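Local coordinates for BILBO1_N domain-containing protein (Trypanosoma brucei equiperdum, PDB 7A1I) that is a trypanosome protein of the BILBO1 N-terminal domain family whose ubiquitin-like fold is consistent with a protein-binding role, its exact function being unsettled, at residues 6-20 and 81-95. Residues are numbered along the deposited sequence; the frame is centred on the assembly and turned at random.
Sequences ISICVATDCDGEKVN and LHNSQVYLFQPDTLD. With NA (sodium ion), chain E.
C9 and A11 of strand 6-14 bond through both N and O to strand 84-89, a parallel ladder in which V86 gives its N to C9 and its O to A11. This pairing of the first strand with a late one, helix 32-50 lying against V10 and T12, is a worked example of the ubiquitin-like sheet. On the helix side V10 CG1 presses tightly on L88 CD1, 3.5 Å away.

The opposite face, with C9, A11, Q85 and Y87, carries polar groups among its apolar ones. Q85, bent at chi2 (72°), brings its amide back over C9 and A11; NE2 donates to N20 OD1 at 2.9 Å from above the carbonyl plane and also to V86 O, while N20 ND2 returns a bond to Q85 OE1. The two amide planes lie 51° apart, and both Q85 protons are used. Farther along, K18 NZ bridges D95 OD1 (2.9 Å) and D13 OD1 (3.0 Å) and donates to I96 O; Y87 OH takes the syn lone pair of D95 OD1 at 2.6 Å.

Past the ladder, Q90 NE2 reaches D13 O on an in-plane lone pair (2.7 Å), and T12 OG1 donates to L88 O. At the opposite end S7 N meets H82 ND1 in the ring plane, almost straight at 176°.

The ND1 bond implies that this nitrogen carries no proton, and K18 probably offsets the repulsion between the D13 and D95 carboxylates.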
ATOM      1  N   ILE A   6      13.415   8.223   2.452  1.00 69.76           N
ATOM      2  CA  ILE A   6      13.003   7.032   1.717  1.00 70.23           C
ATOM      3  C   ILE A   6      11.510   7.136   1.432  1.00 58.85           C
ATOM      4  O   ILE A   6      10.714   7.365   2.349  1.00 59.27           O
ATOM      5  CB  ILE A   6      13.339   5.751   2.502  1.00 66.39           C
ATOM      6  CG1 ILE A   6      14.853   5.546   2.552  1.00 82.20           C
ATOM      7  CG2 ILE A   6      12.669   4.541   1.880  1.00 63.54           C
ATOM      8  CD1 ILE A   6      15.286   4.341   3.372  1.00 84.46           C
ATOM      9  N   SER A   7      11.129   6.990   0.165  1.00 53.37           N
ATOM     10  CA  SER A   7       9.728   7.083  -0.238  1.00 60.12           C
ATOM     11  C   SER A   7       9.162   5.693  -0.530  1.00 49.18           C
ATOM     12  O   SER A   7       9.619   5.014  -1.454  1.00 50.73           O
ATOM     13  CB  SER A   7       9.595   7.991  -1.462  1.00 53.41           C
ATOM     14  OG  SER A   7       8.396   7.727  -2.171  1.00 75.21           O
ATOM     15  N   ILE A   8       8.142   5.286   0.223  1.00 41.02           N
ATOM     16  CA  ILE A   8       7.451   4.022  -0.018  1.00 38.08           C
ATOM     17  C   ILE A   8       6.015   4.343  -0.431  1.00 38.31           C
ATOM     18  O   ILE A   8       5.327   5.111   0.251  1.00 36.74           O
ATOM     19  CB  ILE A   8       7.446   3.113   1.225  1.00 39.78           C
ATOM     20  CG1 ILE A   8       8.855   2.945   1.835  1.00 46.22           C
ATOM     21  CG2 ILE A   8       6.811   1.759   0.879  1.00 38.40           C
ATOM     22  CD1 ILE A   8       9.763   2.005   1.078  1.00 47.80           C
ATOM     23  N   CYS A   9       5.569   3.776  -1.550  1.00 38.89           N
ATOM     24  CA  CYS A   9       4.173   3.859  -1.949  1.00 36.45           C
ATOM     25  C   CYS A   9       3.451   2.575  -1.573  1.00 36.06           C
ATOM     26  O   CYS A   9       4.032   1.483  -1.618  1.00 37.73           O
ATOM     27  CB  CYS A   9       4.011   4.105  -3.446  1.00 37.44           C
ATOM     28  SG  CYS A   9       4.622   5.683  -4.016  1.00 47.19           S
ATOM     29  N   VAL A  10       2.190   2.726  -1.183  1.00 32.57           N
ATOM     30  CA  VAL A  10       1.349   1.641  -0.697  1.00 32.88           C
ATOM     31  C   VAL A  10       0.003   1.773  -1.388  1.00 33.25           C
ATOM     32  O   VAL A  10      -0.610   2.846  -1.339  1.00 35.12           O
ATOM     33  CB  VAL A  10       1.166   1.691   0.820  1.00 31.89           C
ATOM     34  CG1 VAL A  10       0.347   0.508   1.280  1.00 35.27           C
ATOM     35  CG2 VAL A  10       2.562   1.694   1.512  1.00 34.06           C
ATOM     36  N   ALA A  11      -0.434   0.716  -2.076  1.00 30.95           N
ATOM     37  CA  ALA A  11      -1.700   0.793  -2.814  1.00 33.36           C
ATOM     38  C   ALA A  11      -2.622  -0.321  -2.336  1.00 33.00           C
ATOM     39  O   ALA A  11      -2.185  -1.274  -1.676  1.00 32.77           O
ATOM     40  CB  ALA A  11      -1.483   0.710  -4.333  1.00 33.29           C
ATOM     41  N   THR A  12      -3.915  -0.140  -2.598  1.00 32.87           N
ATOM     42  CA  THR A  12      -4.933  -1.122  -2.222  1.00 34.13           C
ATOM     43  C   THR A  12      -6.191  -0.850  -3.044  1.00 35.77           C
ATOM     44  O   THR A  12      -6.292   0.164  -3.731  1.00 35.87           O
ATOM     45  CB  THR A  12      -5.224  -1.088  -0.706  1.00 34.10           C
ATOM     46  OG1 THR A  12      -5.902  -2.290  -0.288  1.00 35.58           O
ATOM     47  CG2 THR A  12      -6.032   0.137  -0.303  1.00 34.58           C
ATOM     48  N   ASP A  13      -7.153  -1.763  -2.950  1.00 37.46           N
ATOM     49  CA  ASP A  13      -8.402  -1.663  -3.697  1.00 39.57           C
ATOM     50  C   ASP A  13      -9.475  -0.942  -2.888  1.00 40.54           C
ATOM     51  O   ASP A  13      -9.689  -1.234  -1.712  1.00 40.73           O
ATOM     52  CB  ASP A  13      -8.888  -3.062  -4.081  1.00 41.56           C
ATOM     53  CG  ASP A  13     -10.124  -3.038  -4.970  1.00 46.71           C
ATOM     54  OD1 ASP A  13      -9.965  -3.083  -6.210  1.00 47.82           O
ATOM     55  OD2 ASP A  13     -11.255  -3.001  -4.428  1.00 46.49           O
ATOM     56  N   CYS A  14     -10.175  -0.015  -3.531  1.00 41.79           N
ATOM     57  CA  CYS A  14     -11.287   0.709  -2.921  1.00 43.46           C
ATOM     58  C   CYS A  14     -12.447   0.666  -3.912  1.00 49.61           C
ATOM     59  O   CYS A  14     -12.453   1.388  -4.921  1.00 49.82           O
ATOM     60  CB  CYS A  14     -10.892   2.133  -2.557  1.00 42.48           C
ATOM     61  SG  CYS A  14     -12.192   3.025  -1.678  1.00 53.93           S
ATOM     62  N   ASP A  15     -13.391  -0.234  -3.630  1.00 58.16           N
ATOM     63  CA  ASP A  15     -14.613  -0.420  -4.411  1.00 62.62           C
ATOM     64  C   ASP A  15     -14.320  -0.582  -5.899  1.00 62.07           C
ATOM     65  O   ASP A  15     -15.028  -0.051  -6.759  1.00 62.14           O
ATOM     66  CB  ASP A  15     -15.582   0.730  -4.161  1.00 53.50           C
ATOM     67  CG  ASP A  15     -16.380   0.540  -2.885  1.00 55.22           C
ATOM     68  OD1 ASP A  15     -16.142  -0.473  -2.188  1.00 54.77           O
ATOM     69  OD2 ASP A  15     -17.235   1.395  -2.571  1.00 57.41           O
ATOM     70  N   GLY A  16     -13.271  -1.346  -6.201  1.00 54.05           N
ATOM     71  CA  GLY A  16     -12.893  -1.663  -7.561  1.00 51.99           C
ATOM     72  C   GLY A  16     -11.786  -0.802  -8.135  1.00 51.44           C
ATOM     73  O   GLY A  16     -11.133  -1.226  -9.093  1.00 54.79           O
ATOM     74  N   GLU A  17     -11.552   0.382  -7.578  1.00 47.31           N
ATOM     75  CA  GLU A  17     -10.514   1.292  -8.050  1.00 45.79           C
ATOM     76  C   GLU A  17      -9.261   1.175  -7.187  1.00 42.72           C
ATOM     77  O   GLU A  17      -9.340   0.916  -5.988  1.00 42.19           O
ATOM     78  CB  GLU A  17     -11.019   2.737  -8.040  1.00 50.66           C
ATOM     79  CG  GLU A  17     -12.211   2.988  -8.962  1.00 58.90           C
ATOM     80  CD  GLU A  17     -12.728   4.413  -8.855  1.00 62.40           C
ATOM     81  OE1 GLU A  17     -11.898   5.350  -8.879  1.00 56.10           O
ATOM     82  OE2 GLU A  17     -13.959   4.594  -8.723  1.00 69.00           O
ATOM     83  N   LYS A  18      -8.093   1.347  -7.786  1.00 41.80           N
ATOM     84  CA  LYS A  18      -6.858   1.272  -7.003  1.00 42.18           C
ATOM     85  C   LYS A  18      -6.506   2.645  -6.437  1.00 38.31           C
ATOM     86  O   LYS A  18      -6.582   3.652  -7.150  1.00 40.08           O
ATOM     87  CB  LYS A  18      -5.696   0.717  -7.828  1.00 40.30           C
ATOM     88  CG  LYS A  18      -6.038  -0.565  -8.574  1.00 43.60           C
ATOM     89  CD  LYS A  18      -6.505  -1.668  -7.636  1.00 40.81           C
ATOM     90  CE  LYS A  18      -7.065  -2.846  -8.436  1.00 46.34           C
ATOM     91  NZ  LYS A  18      -7.483  -3.995  -7.577  1.00 48.77           N
ATOM     92  N   VAL A  19      -6.167   2.689  -5.147  1.00 37.71           N
ATOM     93  CA  VAL A  19      -5.769   3.919  -4.464  1.00 38.59           C
ATOM     94  C   VAL A  19      -4.328   3.749  -3.992  1.00 34.30           C
ATOM     95  O   VAL A  19      -3.991   2.729  -3.378  1.00 36.64           O
ATOM     96  CB  VAL A  19      -6.669   4.241  -3.258  1.00 40.11           C
ATOM     97  CG1 VAL A  19      -6.181   5.517  -2.558  1.00 42.15           C
ATOM     98  CG2 VAL A  19      -8.094   4.398  -3.689  1.00 54.52           C
ATOM     99  N   ASN A  20      -3.490   4.746  -4.273  1.00 37.91           N
ATOM    100  CA  ASN A  20      -2.060   4.700  -4.002  1.00 34.66           C
ATOM    101  C   ASN A  20      -1.682   5.891  -3.125  1.00 36.13           C
ATOM    102  O   ASN A  20      -2.086   7.019  -3.414  1.00 36.39           O
ATOM    103  CB  ASN A  20      -1.283   4.726  -5.327  1.00 36.33           C
ATOM    104  CG  ASN A  20       0.142   4.233  -5.187  1.00 34.85           C
ATOM    105  OD1 ASN A  20       0.496   3.615  -4.203  1.00 35.02           O
ATOM    106  ND2 ASN A  20       0.964   4.512  -6.189  1.00 36.71           N
ATOM    107  N   LEU A  81      12.988  -0.887  -0.054  1.00 67.71           N
ATOM    108  CA  LEU A  81      13.956   0.007  -0.670  1.00 67.78           C
ATOM    109  C   LEU A  81      13.281   1.319  -1.071  1.00 61.70           C
ATOM    110  O   LEU A  81      12.057   1.453  -1.055  1.00 50.51           O
ATOM    111  CB  LEU A  81      14.581  -0.649  -1.903  1.00 70.36           C
ATOM    112  CG  LEU A  81      15.049  -2.104  -1.778  1.00 76.39           C
ATOM    113  CD1 LEU A  81      15.634  -2.610  -3.097  1.00 72.47           C
ATOM    114  CD2 LEU A  81      16.031  -2.277  -0.632  1.00 58.36           C
ATOM    115  N   HIS A  82      14.097   2.290  -1.463  1.00 63.78           N
ATOM    116  CA  HIS A  82      13.554   3.558  -1.920  1.00 62.54           C
ATOM    117  C   HIS A  82      12.673   3.355  -3.146  1.00 62.30           C
ATOM    118  O   HIS A  82      12.932   2.490  -3.987  1.00 64.59           O
ATOM    119  CB  HIS A  82      14.679   4.551  -2.220  1.00 73.36           C
ATOM    120  CG  HIS A  82      14.187   5.911  -2.612  1.00 79.06           C
ATOM    121  ND1 HIS A  82      13.109   6.518  -2.000  1.00 73.72           N
ATOM    122  CD2 HIS A  82      14.645   6.797  -3.529  1.00 84.12           C
ATOM    123  CE1 HIS A  82      12.910   7.708  -2.539  1.00 80.61           C
ATOM    124  NE2 HIS A  82      13.831   7.903  -3.466  1.00 89.93           N
ATOM    125  N   ASN A  83      11.583   4.118  -3.203  1.00 61.21           N
ATOM    126  CA  ASN A  83      10.628   4.089  -4.307  1.00 70.50           C
ATOM    127  C   ASN A  83       9.953   2.735  -4.452  1.00 59.16           C
ATOM    128  O   ASN A  83       9.433   2.417  -5.531  1.00 56.40           O
ATOM    129  CB  ASN A  83      11.282   4.491  -5.636  1.00 80.94           C
ATOM    130  CG  ASN A  83      11.514   5.985  -5.746  1.00 78.06           C
ATOM    131  OD1 ASN A  83      10.834   6.780  -5.093  1.00 83.71           O
ATOM    132  ND2 ASN A  83      12.474   6.377  -6.581  1.00 82.66           N
ATOM    133  N   SER A  84       9.936   1.929  -3.392  1.00 46.96           N
ATOM    134  CA  SER A  84       9.223   0.666  -3.457  1.00 45.55           C
ATOM    135  C   SER A  84       7.721   0.898  -3.592  1.00 39.54           C
ATOM    136  O   SER A  84       7.170   1.889  -3.102  1.00 41.89           O
ATOM    137  CB  SER A  84       9.514  -0.186  -2.219  1.00 49.26           C
ATOM    138  OG  SER A  84      10.812  -0.762  -2.294  1.00 57.74           O
ATOM    139  N   GLN A  85       7.059  -0.029  -4.283  1.00 38.41           N
ATOM    140  CA  GLN A  85       5.605  -0.033  -4.405  1.00 36.58           C
ATOM    141  C   GLN A  85       5.086  -1.259  -3.666  1.00 34.65           C
ATOM    142  O   GLN A  85       5.424  -2.399  -4.018  1.00 35.07           O
ATOM    143  CB  GLN A  85       5.140  -0.052  -5.868  1.00 37.60           C
ATOM    144  CG  GLN A  85       3.626  -0.097  -6.007  1.00 36.13           C
ATOM    145  CD  GLN A  85       2.952   1.243  -5.632  1.00 35.71           C
ATOM    146  OE1 GLN A  85       3.237   2.281  -6.230  1.00 37.29           O
ATOM    147  NE2 GLN A  85       2.089   1.214  -4.626  1.00 33.81           N
ATOM    148  N   VAL A  86       4.285  -1.021  -2.653  1.00 36.18           N
ATOM    149  CA  VAL A  86       3.626  -2.065  -1.884  1.00 33.56           C
ATOM    150  C   VAL A  86       2.170  -2.161  -2.303  1.00 31.82           C
ATOM    151  O   VAL A  86       1.541  -1.153  -2.677  1.00 34.30           O
ATOM    152  CB  VAL A  86       3.760  -1.766  -0.378  1.00 32.32           C
ATOM    153  CG1 VAL A  86       2.890  -2.707   0.451  1.00 31.12           C
ATOM    154  CG2 VAL A  86       5.233  -1.938   0.036  1.00 37.46           C
ATOM    155  N   TYR A  87       1.626  -3.381  -2.252  1.00 36.78           N
ATOM    156  CA  TYR A  87       0.201  -3.607  -2.463  1.00 35.33           C
ATOM    157  C   TYR A  87      -0.347  -4.415  -1.298  1.00 34.10           C
ATOM    158  O   TYR A  87       0.217  -5.455  -0.941  1.00 36.15           O
ATOM    159  CB  TYR A  87      -0.087  -4.344  -3.786  1.00 36.74           C
ATOM    160  CG  TYR A  87      -1.552  -4.331  -4.155  1.00 39.54           C
ATOM    161  CD1 TYR A  87      -2.377  -5.431  -3.895  1.00 41.14           C
ATOM    162  CD2 TYR A  87      -2.116  -3.221  -4.782  1.00 41.65           C
ATOM    163  CE1 TYR A  87      -3.733  -5.409  -4.248  1.00 38.90           C
ATOM    164  CE2 TYR A  87      -3.467  -3.189  -5.124  1.00 41.72           C
ATOM    165  CZ  TYR A  87      -4.266  -4.270  -4.852  1.00 41.35           C
ATOM    166  OH  TYR A  87      -5.598  -4.237  -5.215  1.00 42.29           O
ATOM    167  N   LEU A  88      -1.467  -3.951  -0.738  1.00 35.24           N
ATOM    168  CA  LEU A  88      -2.117  -4.578   0.405  1.00 33.98           C
ATOM    169  C   LEU A  88      -3.399  -5.267  -0.043  1.00 35.83           C
ATOM    170  O   LEU A  88      -4.273  -4.631  -0.656  1.00 38.54           O
ATOM    171  CB  LEU A  88      -2.421  -3.554   1.501  1.00 33.20           C
ATOM    172  CG  LEU A  88      -1.194  -2.783   1.986  1.00 36.28           C
ATOM    173  CD1 LEU A  88      -1.566  -1.770   3.077  1.00 34.92           C
ATOM    174  CD2 LEU A  88      -0.096  -3.746   2.474  1.00 34.97           C
ATOM    175  N   PHE A  89      -3.478  -6.571   0.199  1.00 35.18           N
ATOM    176  CA  PHE A  89      -4.709  -7.319   0.005  1.00 36.85           C
ATOM    177  C   PHE A  89      -5.586  -7.185   1.241  1.00 36.87           C
ATOM    178  O   PHE A  89      -5.093  -7.017   2.362  1.00 34.41           O
ATOM    179  CB  PHE A  89      -4.408  -8.792  -0.283  1.00 40.18           C
ATOM    180  CG  PHE A  89      -3.705  -9.012  -1.580  1.00 43.73           C
ATOM    181  CD1 PHE A  89      -4.386  -8.845  -2.786  1.00 46.01           C
ATOM    182  CD2 PHE A  89      -2.360  -9.376  -1.610  1.00 44.52           C
ATOM    183  CE1 PHE A  89      -3.746  -9.033  -3.994  1.00 53.19           C
ATOM    184  CE2 PHE A  89      -1.715  -9.581  -2.820  1.00 48.03           C
ATOM    185  CZ  PHE A  89      -2.414  -9.403  -4.021  1.00 48.24           C
ATOM    186  N   GLN A  90      -6.902  -7.239   1.030  1.00 37.56           N
ATOM    187  CA  GLN A  90      -7.866  -7.149   2.115  1.00 38.27           C
ATOM    188  C   GLN A  90      -8.730  -8.401   2.190  1.00 40.70           C
ATOM    189  O   GLN A  90      -8.929  -9.091   1.186  1.00 43.69           O
ATOM    190  CB  GLN A  90      -8.790  -5.934   1.942  1.00 39.91           C
ATOM    191  CG  GLN A  90      -8.096  -4.599   1.806  1.00 40.46           C
ATOM    192  CD  GLN A  90      -9.072  -3.523   1.358  1.00 41.08           C
ATOM    193  OE1 GLN A  90     -10.067  -3.265   2.036  1.00 38.50           O
ATOM    194  NE2 GLN A  90      -8.806  -2.906   0.208  1.00 46.18           N
ATOM    195  N   PRO A  91      -9.288  -8.706   3.356  1.00 40.16           N
ATOM    196  CA  PRO A  91     -10.326  -9.738   3.425  1.00 45.45           C
ATOM    197  C   PRO A  91     -11.646  -9.209   2.872  1.00 45.75           C
ATOM    198  O   PRO A  91     -11.862  -8.002   2.773  1.00 41.42           O
ATOM    199  CB  PRO A  91     -10.428 -10.025   4.925  1.00 44.93           C
ATOM    200  CG  PRO A  91     -10.069  -8.713   5.564  1.00 44.07           C
ATOM    201  CD  PRO A  91      -9.004  -8.116   4.682  1.00 41.27           C
ATOM    202  N   ASP A  92     -12.527 -10.147   2.499  1.00 45.32           N
ATOM    203  CA  ASP A  92     -13.879  -9.827   2.007  1.00 45.90           C
ATOM    204  C   ASP A  92     -13.848  -8.877   0.802  1.00 42.99           C
ATOM    205  O   ASP A  92     -14.711  -8.008   0.653  1.00 46.46           O
ATOM    206  CB  ASP A  92     -14.742  -9.232   3.130  1.00 43.56           C
ATOM    207  CG  ASP A  92     -15.115 -10.252   4.200  1.00 48.09           C
ATOM    208  OD1 ASP A  92     -15.728 -11.281   3.842  1.00 49.38           O
ATOM    209  OD2 ASP A  92     -14.742 -10.047   5.389  1.00 45.14           O
ATOM    210  N   THR A  93     -12.873  -9.060  -0.091  1.00 41.49           N
ATOM    211  CA  THR A  93     -12.637  -8.106  -1.168  1.00 49.04           C
ATOM    212  C   THR A  93     -12.381  -8.844  -2.473  1.00 48.88           C
ATOM    213  O   THR A  93     -11.529  -9.733  -2.531  1.00 44.79           O
ATOM    214  CB  THR A  93     -11.443  -7.184  -0.818  1.00 47.09           C
ATOM    215  OG1 THR A  93     -11.797  -6.324   0.271  1.00 42.05           O
ATOM    216  CG2 THR A  93     -11.037  -6.317  -2.007  1.00 46.38           C
ATOM    217  N   LEU A  94     -13.145  -8.498  -3.509  1.00 45.31           N
ATOM    218  CA  LEU A  94     -12.860  -8.925  -4.876  1.00 50.70           C
ATOM    219  C   LEU A  94     -11.761  -8.034  -5.433  1.00 49.36           C
ATOM    220  O   LEU A  94     -11.956  -6.819  -5.581  1.00 51.58           O
ATOM    221  CB  LEU A  94     -14.107  -8.859  -5.752  1.00 58.64           C
ATOM    222  CG  LEU A  94     -13.941  -9.370  -7.191  1.00 63.35           C
ATOM    223  CD1 LEU A  94     -13.556 -10.848  -7.260  1.00 53.95           C
ATOM    224  CD2 LEU A  94     -15.231  -9.114  -7.993  1.00 67.02           C
ATOM    225  N   ASP A  95     -10.582  -8.600  -5.644  1.00 51.84           N
ATOM    226  CA  ASP A  95      -9.413  -7.826  -6.045  1.00 58.61           C
ATOM    227  C   ASP A  95      -9.090  -8.157  -7.507  1.00 56.54           C
ATOM    228  O   ASP A  95      -8.504  -9.200  -7.811  1.00 54.50           O
ATOM    229  CB  ASP A  95      -8.265  -8.101  -5.076  1.00 54.97           C
ATOM    230  CG  ASP A  95      -7.360  -6.905  -4.893  1.00 52.60           C
ATOM    231  OD1 ASP A  95      -7.008  -6.257  -5.899  1.00 57.33           O
ATOM    232  OD2 ASP A  95      -7.054  -6.568  -3.724  1.00 49.74           O
TER
HETATM  233 NA    NA E 201      -7.618 -11.536   0.131  1.00 68.09          NA
HETATM  234  O   HOH W   1      -6.828  -4.540  -1.981  1.00 28.02           O
HETATM  235  O   HOH W   2     -13.308  -4.633  -5.074  1.00 43.26           O
HETATM  236  O   HOH W   3     -11.221  -5.083  -7.941  1.00 43.67           O
HETATM  237  O   HOH W   4      -5.540 -11.951   0.664  1.00 47.44           O